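Local coordinates for DNA polymerase (Bacillus phage phi29, PDB 2PY5), which replicates the phage genome from a protein primer, coupling highly processive, faithful DNA synthesis to strand displacement and carrying a proofreading 3'-5' exonuclease, at residues Y298-I302 against L335-Y340; R289-L294 against K317-I323; E37-G41 against Y163-K167. The protein carries 2 engineered substitutions. All coordinates share one frame; numbering follows the deposited sequence.

Contact 1. Residues Y298-I302 against L335-Y340; sequences YIPTI and LMKEHY. With EDO (1,2-ethanediol), chain J; EDO (1,2-ethanediol), chain X.
Tyr-298 and His-339 bring the two backbones within 5.6 Å, CA to CA, where the extended chain 298-302 runs past the C-terminal end of helix 330-339; farther along, Thr-301 faces Met-336. Next to the closest approach the imidazole of His-339 slots between two residues of the loop. The edge of Tyr-298, led by CD2, points into one imidazole face in a T-shaped pair with ring planes 58° apart, and the methyl CG2 of Thr-301 lies against the opposite face. Within its own plane the ring spends its ND1 hydrogen on Ile-299 O, a short bond of 2.6 Å that lies in the carbonyl plane; with both faces covered and one edge bonded, its rotation is fixed. Histidine suits the place because it is flat enough to be sandwiched yet carries a donor for a buried carbonyl. Tyr-298 sends its hydroxyl out to the carboxylate of Glu-338, OH to OE2 2.9 Å, and OE2 of Glu-338 accepts through its anti lone pair. An ethanediol molecule, probably from the crystallisation liquor, also donates to OE2.

Tyr-340, the first residue to leave the helix, holds the other end. Its OH accepts two successive amides, Thr-301 N at 3.0 Å and Ile-302 N at 3.1 Å, and is also hydrogen-bonded to Leu-316 O. Ile-302 CD1 stands over the middle of the Tyr-340 ring, 3.6 Å from its centroid, and also meets Met-336 SD; chi1 of -61° sets CG1 opposite the carbonyl carbon, which carries CD1 over the Tyr-340 ring. The chemistry implies that side chains serve the loop backbone here: His-339 takes the Ile-299 carbonyl and Tyr-340 the Thr-301 and Ile-302 amides, much as a neighbouring strand might.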
# COMPACT_ATOMS: atom_id res chain seq x y z
N TYR F 298 -22.87 11.31 -18.00
CA TYR F 298 -21.77 11.60 -17.09
C TYR F 298 -21.42 10.39 -16.20
O TYR F 298 -22.30 9.60 -15.80
CB TYR F 298 -22.10 12.80 -16.22
CG TYR F 298 -21.78 14.15 -16.85
CD1 TYR F 298 -22.76 14.92 -17.48
CD2 TYR F 298 -20.50 14.67 -16.78
CE1 TYR F 298 -22.43 16.18 -18.03
CE2 TYR F 298 -20.17 15.92 -17.32
CZ TYR F 298 -21.14 16.67 -17.93
OH TYR F 298 -20.80 17.91 -18.46
N ILE F 299 -20.14 10.26 -15.95
CA ILE F 299 -19.59 9.26 -15.03
C ILE F 299 -19.87 9.69 -13.59
O ILE F 299 -19.66 10.86 -13.24
CB ILE F 299 -18.06 9.13 -15.23
CG1 ILE F 299 -17.73 8.62 -16.63
CG2 ILE F 299 -17.41 8.24 -14.15
CD1 ILE F 299 -16.21 8.68 -16.94
N PRO F 300 -20.31 8.76 -12.73
CA PRO F 300 -20.49 9.12 -11.34
C PRO F 300 -19.18 9.30 -10.59
O PRO F 300 -18.20 8.59 -10.87
CB PRO F 300 -21.27 7.92 -10.77
CG PRO F 300 -20.75 6.79 -11.57
CD PRO F 300 -20.63 7.34 -12.97
N THR F 301 -19.17 10.25 -9.67
CA THR F 301 -17.98 10.62 -8.92
C THR F 301 -18.18 10.63 -7.40
O THR F 301 -17.22 10.81 -6.67
CB THR F 301 -17.46 12.00 -9.39
OG1 THR F 301 -18.35 13.04 -8.96
CG2 THR F 301 -17.32 12.04 -10.93
N ILE F 302 -19.41 10.40 -6.92
CA ILE F 302 -19.68 10.42 -5.48
C ILE F 302 -19.73 9.00 -4.94
O ILE F 302 -20.51 8.17 -5.41
CB ILE F 302 -21.01 11.09 -5.15
CG1 ILE F 302 -21.02 12.55 -5.61
CG2 ILE F 302 -21.30 11.01 -3.63
CD1 ILE F 302 -22.42 13.21 -5.52
N LEU F 335 -16.17 18.86 -9.75
CA LEU F 335 -16.51 17.63 -10.49
C LEU F 335 -17.97 17.25 -10.20
O LEU F 335 -18.72 16.88 -11.11
CB LEU F 335 -15.59 16.48 -10.10
CG LEU F 335 -14.23 16.51 -10.78
CD1 LEU F 335 -13.28 15.54 -10.05
CD2 LEU F 335 -14.35 16.15 -12.27
N MET F 336 -18.35 17.30 -8.93
CA MET F 336 -19.69 16.87 -8.52
C MET F 336 -20.74 17.77 -9.15
O MET F 336 -21.76 17.30 -9.67
CB MET F 336 -19.81 16.91 -7.01
CG MET F 336 -21.10 16.30 -6.50
SD MET F 336 -21.31 16.41 -4.71
CE MET F 336 -21.48 18.16 -4.44
N LYS F 337 -20.50 19.08 -9.08
CA LYS F 337 -21.47 20.04 -9.62
C LYS F 337 -21.64 19.88 -11.12
O LYS F 337 -22.73 20.10 -11.65
CB LYS F 337 -21.08 21.49 -9.25
CG LYS F 337 -21.13 21.75 -7.77
CD LYS F 337 -20.58 23.12 -7.38
CE LYS F 337 -21.62 24.19 -7.41
NZ LYS F 337 -21.14 25.42 -6.68
N GLU F 338 -20.57 19.48 -11.83
CA GLU F 338 -20.67 19.24 -13.27
C GLU F 338 -21.38 17.92 -13.60
O GLU F 338 -22.15 17.84 -14.54
CB GLU F 338 -19.31 19.25 -13.96
CG GLU F 338 -19.45 18.98 -15.45
CD GLU F 338 -18.17 19.09 -16.25
OE1 GLU F 338 -17.14 19.50 -15.69
OE2 GLU F 338 -18.23 18.77 -17.46
N HIS F 339 -21.08 16.88 -12.83
CA HIS F 339 -21.57 15.55 -13.16
C HIS F 339 -22.98 15.26 -12.65
O HIS F 339 -23.61 14.32 -13.13
CB HIS F 339 -20.59 14.49 -12.64
CG HIS F 339 -19.34 14.38 -13.45
ND1 HIS F 339 -18.89 13.19 -13.99
CD2 HIS F 339 -18.44 15.33 -13.83
CE1 HIS F 339 -17.78 13.41 -14.67
NE2 HIS F 339 -17.47 14.69 -14.56
N TYR F 340 -23.45 16.05 -11.69
CA TYR F 340 -24.74 15.78 -11.01
C TYR F 340 -25.65 16.98 -10.99
O TYR F 340 -25.18 18.12 -10.94
CB TYR F 340 -24.51 15.40 -9.55
CG TYR F 340 -23.84 14.08 -9.31
CD1 TYR F 340 -22.45 13.97 -9.29
CD2 TYR F 340 -24.58 12.95 -9.06
CE1 TYR F 340 -21.83 12.75 -9.05
CE2 TYR F 340 -23.97 11.72 -8.83
CZ TYR F 340 -22.60 11.65 -8.80
OH TYR F 340 -21.99 10.43 -8.58
C1 EDO J . -25.71 7.71 -16.47
O1 EDO J . -25.00 8.83 -17.02
C2 EDO J . -27.19 8.06 -16.32
O2 EDO J . -27.44 8.82 -15.13
C1 EDO X . -15.13 16.95 -18.36
O1 EDO X . -16.38 17.38 -18.92
C2 EDO X . -14.00 17.15 -19.37
O2 EDO X . -13.40 15.90 -19.77
O HOH W 1 -22.66 19.73 -16.44

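Contact 2. Residues R289-L294 against K317-I323; sequences RCEFEL and KSSGGEI
Phe-292 and Ser-319 meet in three ways: amide to hydroxyl, amide to carbonyl, and CB on the aromatic ring. The hydroxyl of Ser-319 accepts the amide, Phe-292 N to OG 2.9 Å, a nearly straight bond at 165°, while Ser-319 N returns a longer bond to Phe-292 O. A chi1 of 50° turns OG back to Phe-292 N, while the backbone carries CB over the phenyl face, 3.8 Å from the ring centroid. Serine is small enough to lie on a ring and still supply the acceptor that the strand amide needs. Phe-292 also takes the hindered rotamer, chi1 59°, which lays the ring against Ser-318 and Ser-319; Tyr-340 and Ile-302 pack against it too.

The Glu-293 chain turns about CB-CG, and OE2 receives the hydroxyl OG of Ser-318 at 2.7 Å, from above the carboxylate plane. The same serine oxygen accepts Gly-320 N, forming an ST turn. Glu-291, by contrast, reaches out extended: OE2 accepts from a water that also meets Ser-319 OG and accepts Gly-321 N, 2.6 Å from the water oxygen, while OE1 is bonded to Asn-344. At the far end, Ile-323 CG2 rests on one face of the Arg-289 guanidinium, whose NH1 makes a salt bridge with Asp-325.

Leu-294 N bonds to Lys-317 O at 2.7 Å, in the carbonyl plane. With the Ser-319 to Phe-292 bond it frames a single antiparallel bridge, Glu-293 with Ser-318 as its non-hydrogen-bonded pair. The loop then reverses through a type I' turn from Ser-319 to Glu-322, whose two central glycines accept positive phi, before entering strand 324-329, antiparallel partner of strand 283-294 in a sheet of the polymerase region.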
# COMPACT_ATOMS: atom_id res chain seq x y z
N ARG F 289 -24.29 19.71 2.49
CA ARG F 289 -25.31 18.68 2.58
C ARG F 289 -26.17 18.84 1.35
O ARG F 289 -26.51 19.95 0.98
CB ARG F 289 -26.14 18.83 3.84
CG ARG F 289 -25.42 18.41 5.12
CD ARG F 289 -26.20 18.74 6.36
NE ARG F 289 -27.39 17.89 6.50
CZ ARG F 289 -27.38 16.66 7.01
NH1 ARG F 289 -26.26 16.10 7.44
NH2 ARG F 289 -28.51 15.99 7.09
N CYS F 290 -26.53 17.73 0.72
CA CYS F 290 -27.35 17.80 -0.47
C CYS F 290 -27.94 16.45 -0.83
O CYS F 290 -27.59 15.43 -0.24
CB CYS F 290 -26.55 18.33 -1.66
SG CYS F 290 -25.25 17.22 -2.22
N GLU F 291 -28.87 16.48 -1.78
CA GLU F 291 -29.28 15.30 -2.50
C GLU F 291 -28.81 15.49 -3.93
O GLU F 291 -28.46 16.60 -4.36
CB GLU F 291 -30.80 15.14 -2.41
CG GLU F 291 -31.25 14.79 -0.99
CD GLU F 291 -32.75 14.76 -0.85
OE1 GLU F 291 -33.32 15.72 -0.30
OE2 GLU F 291 -33.35 13.78 -1.29
N PHE F 292 -28.66 14.38 -4.63
CA PHE F 292 -28.09 14.44 -5.97
C PHE F 292 -28.63 13.39 -6.91
O PHE F 292 -29.14 12.35 -6.49
CB PHE F 292 -26.56 14.36 -5.91
CG PHE F 292 -26.03 13.12 -5.26
CD1 PHE F 292 -25.94 11.92 -5.98
CD2 PHE F 292 -25.60 13.14 -3.93
CE1 PHE F 292 -25.43 10.77 -5.39
CE2 PHE F 292 -25.09 11.98 -3.33
CZ PHE F 292 -25.00 10.80 -4.06
N GLU F 293 -28.55 13.69 -8.20
CA GLU F 293 -28.92 12.74 -9.25
C GLU F 293 -27.94 12.91 -10.40
O GLU F 293 -27.74 14.02 -10.90
CB GLU F 293 -30.36 12.95 -9.73
CG GLU F 293 -31.12 11.65 -9.98
CD GLU F 293 -31.73 11.05 -8.71
OE1 GLU F 293 -32.00 11.78 -7.72
OE2 GLU F 293 -31.95 9.83 -8.71
N LEU F 294 -27.31 11.81 -10.81
CA LEU F 294 -26.30 11.86 -11.88
C LEU F 294 -26.92 12.36 -13.18
O LEU F 294 -28.02 11.93 -13.54
CB LEU F 294 -25.74 10.46 -12.10
CG LEU F 294 -24.63 10.29 -13.12
CD1 LEU F 294 -23.37 11.02 -12.66
CD2 LEU F 294 -24.37 8.81 -13.34
N LYS F 317 -25.42 6.85 -8.50
CA LYS F 317 -26.26 7.57 -9.45
C LYS F 317 -27.18 8.53 -8.71
O LYS F 317 -27.52 9.58 -9.24
CB LYS F 317 -27.09 6.57 -10.25
CG LYS F 317 -27.79 7.14 -11.47
CD LYS F 317 -28.59 6.04 -12.19
CE LYS F 317 -28.66 6.26 -13.70
NZ LYS F 317 -29.19 5.06 -14.44
N SER F 318 -27.57 8.17 -7.49
CA SER F 318 -28.55 8.92 -6.72
C SER F 318 -28.26 8.85 -5.23
O SER F 318 -27.77 7.84 -4.73
CB SER F 318 -29.93 8.33 -6.97
OG SER F 318 -30.92 9.08 -6.29
N SER F 319 -28.63 9.91 -4.51
CA SER F 319 -28.60 9.91 -3.06
C SER F 319 -29.75 9.09 -2.47
O SER F 319 -29.72 8.72 -1.30
CB SER F 319 -28.60 11.35 -2.54
OG SER F 319 -29.65 12.10 -3.13
N GLY F 320 -30.77 8.80 -3.27
CA GLY F 320 -31.84 7.91 -2.83
C GLY F 320 -32.52 8.37 -1.55
O GLY F 320 -32.86 7.56 -0.68
N GLY F 321 -32.73 9.68 -1.43
CA GLY F 321 -33.49 10.24 -0.32
C GLY F 321 -32.74 10.34 0.99
O GLY F 321 -33.24 10.97 1.93
N GLU F 322 -31.57 9.70 1.07
CA GLU F 322 -30.66 9.88 2.19
C GLU F 322 -29.86 11.13 1.87
O GLU F 322 -29.31 11.24 0.78
CB GLU F 322 -29.72 8.68 2.31
CG GLU F 322 -29.04 8.53 3.66
CD GLU F 322 -28.79 7.06 4.01
OE1 GLU F 322 -29.47 6.53 4.91
OE2 GLU F 322 -27.92 6.43 3.36
N ILE F 323 -29.83 12.07 2.79
CA ILE F 323 -29.07 13.30 2.59
C ILE F 323 -27.58 12.98 2.64
O ILE F 323 -27.12 12.32 3.59
CB ILE F 323 -29.43 14.37 3.63
CG1 ILE F 323 -30.90 14.75 3.51
CG2 ILE F 323 -28.53 15.61 3.46
CD1 ILE F 323 -31.36 15.64 4.61
O HOH W 2 -32.26 11.90 -2.76

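Contact 3. Residues E37-G41 against Y163-K167; sequences EYKIG and YAYIK
Tyr-38 OH is approached by two polar groups of helix 160-182: the hydroxyl of Tyr-163, 3.0 Å from OH to OH, and Lys-167 NZ, whose hydrogen bond to it is weak. The phenol oxygen of Tyr-38 comes in at the edge of the Tyr-163 ring, near its plane. The extended chain of Lys-167 crosses the Tyr-38 ring at about a right angle, laying CE over one face at 3.9 Å from the centroid. Lysine suits this spot because its methylenes can cover an aromatic face while the ammonium stays at the rim. Water 3 ties Tyr-163 OH, at 2.7 Å, to the strand amide Ile-40 N.

Next to the polar atoms, Ile-40 places CD1 almost exactly over the centre of the Tyr-163 ring, 3.8 Å away and 5° off the normal. Tyr-163 chi1 of -173° puts CG opposite the backbone N and brings the ring face against that methyl. CG1 of Ile-40 also meets Ile-166 CG2. The axes of 38-41 and 163-167 approach to 9.5 Å, their N-to-C directions 135° apart. Strand 38-41, outermost in the exonuclease sheet, pairs with strand 24-31, where Ala-26 touches Ile-166 close to Glu-14, which is essential for exonucleolysis.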
# COMPACT_ATOMS: atom_id res chain seq x y z
N GLU F 37 27.72 -14.45 8.61
CA GLU F 37 27.30 -14.79 9.97
C GLU F 37 25.81 -15.11 9.96
O GLU F 37 24.96 -14.21 9.84
CB GLU F 37 27.54 -13.63 10.94
CG GLU F 37 27.18 -13.98 12.38
CD GLU F 37 26.98 -12.78 13.27
OE1 GLU F 37 27.55 -11.70 12.98
OE2 GLU F 37 26.25 -12.93 14.27
N TYR F 38 25.50 -16.39 10.09
CA TYR F 38 24.12 -16.83 10.02
C TYR F 38 23.94 -18.16 10.74
O TYR F 38 24.90 -18.88 10.97
CB TYR F 38 23.67 -16.92 8.55
CG TYR F 38 24.06 -18.21 7.88
CD1 TYR F 38 23.16 -19.26 7.79
CD2 TYR F 38 25.32 -18.39 7.36
CE1 TYR F 38 23.48 -20.43 7.21
CE2 TYR F 38 25.67 -19.58 6.76
CZ TYR F 38 24.74 -20.61 6.69
OH TYR F 38 25.07 -21.81 6.10
N LYS F 39 22.70 -18.45 11.10
CA LYS F 39 22.39 -19.72 11.72
C LYS F 39 20.96 -20.13 11.41
O LYS F 39 20.05 -19.30 11.42
CB LYS F 39 22.60 -19.66 13.23
CG LYS F 39 22.42 -21.04 13.90
CD LYS F 39 23.04 -21.15 15.28
CE LYS F 39 22.73 -22.52 15.92
NZ LYS F 39 23.50 -23.66 15.30
N ILE F 40 20.79 -21.40 11.10
CA ILE F 40 19.47 -22.01 10.92
C ILE F 40 19.33 -23.17 11.90
O ILE F 40 20.24 -24.00 12.02
CB ILE F 40 19.28 -22.47 9.46
CG1 ILE F 40 19.21 -21.24 8.54
CG2 ILE F 40 18.03 -23.34 9.31
CD1 ILE F 40 19.47 -21.55 7.10
N GLY F 41 18.19 -23.23 12.59
CA GLY F 41 17.93 -24.26 13.58
C GLY F 41 16.47 -24.64 13.63
O GLY F 41 15.65 -24.06 12.91
N TYR F 163 16.76 -26.12 4.26
CA TYR F 163 17.82 -25.25 4.79
C TYR F 163 18.22 -24.20 3.76
O TYR F 163 18.37 -23.03 4.08
CB TYR F 163 19.03 -26.12 5.17
CG TYR F 163 20.17 -25.43 5.89
CD1 TYR F 163 20.36 -25.57 7.26
CD2 TYR F 163 21.12 -24.67 5.18
CE1 TYR F 163 21.43 -24.97 7.91
CE2 TYR F 163 22.18 -24.05 5.82
CZ TYR F 163 22.34 -24.21 7.19
OH TYR F 163 23.39 -23.62 7.82
N ALA F 164 18.38 -24.64 2.52
CA ALA F 164 18.75 -23.75 1.41
C ALA F 164 17.67 -22.70 1.15
O ALA F 164 17.99 -21.53 0.89
CB ALA F 164 19.04 -24.57 0.15
N TYR F 165 16.40 -23.11 1.21
CA TYR F 165 15.30 -22.17 1.02
C TYR F 165 15.28 -21.10 2.12
O TYR F 165 15.07 -19.91 1.86
CB TYR F 165 13.94 -22.89 1.03
CG TYR F 165 13.48 -23.42 -0.30
CD1 TYR F 165 13.37 -22.60 -1.42
CD2 TYR F 165 13.09 -24.76 -0.44
CE1 TYR F 165 12.93 -23.09 -2.64
CE2 TYR F 165 12.65 -25.26 -1.65
CZ TYR F 165 12.57 -24.42 -2.75
OH TYR F 165 12.13 -24.92 -3.96
N ILE F 166 15.48 -21.53 3.36
CA ILE F 166 15.45 -20.62 4.50
C ILE F 166 16.62 -19.64 4.41
O ILE F 166 16.45 -18.43 4.60
CB ILE F 166 15.49 -21.41 5.85
CG1 ILE F 166 14.23 -22.29 5.99
CG2 ILE F 166 15.62 -20.44 7.04
CD1 ILE F 166 14.37 -23.42 7.02
N LYS F 167 17.80 -20.15 4.10
CA LYS F 167 18.99 -19.32 3.93
C LYS F 167 18.78 -18.29 2.81
O LYS F 167 19.18 -17.13 2.94
CB LYS F 167 20.20 -20.19 3.62
CG LYS F 167 21.51 -19.44 3.74
CD LYS F 167 22.67 -20.33 3.43
CE LYS F 167 23.96 -19.55 3.46
NZ LYS F 167 25.13 -20.43 3.18
O HOH W 3 23.21 -23.00 10.44

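Overall arrangement
Contacts 1 and 2 belong to one neighbourhood of the polymerase region, their centres 12 Å apart, and share the long connection between strands 283-294 and 324-329. Contact 1 is its buried part, fixing the start of that connection to a helix end; contact 2 is its surface part, returning the chain along the strand it left. They touch where Leu-294 packs on the His-339 backbone and Phe-292 on Tyr-340 and Ile-302. Contact 3, its centre about 56 Å from that of contact 1, lies across the chain's centre in the exonuclease region. This surface strand-on-helix packing relies on methyl-to-ring contacts with a few hydroxyl, ammonium and water contacts, the lysine bond being weak, whereas contact 1 gives backbone groups side-chain partners and contact 2 mixes backbone pairing with serine hydroxyls.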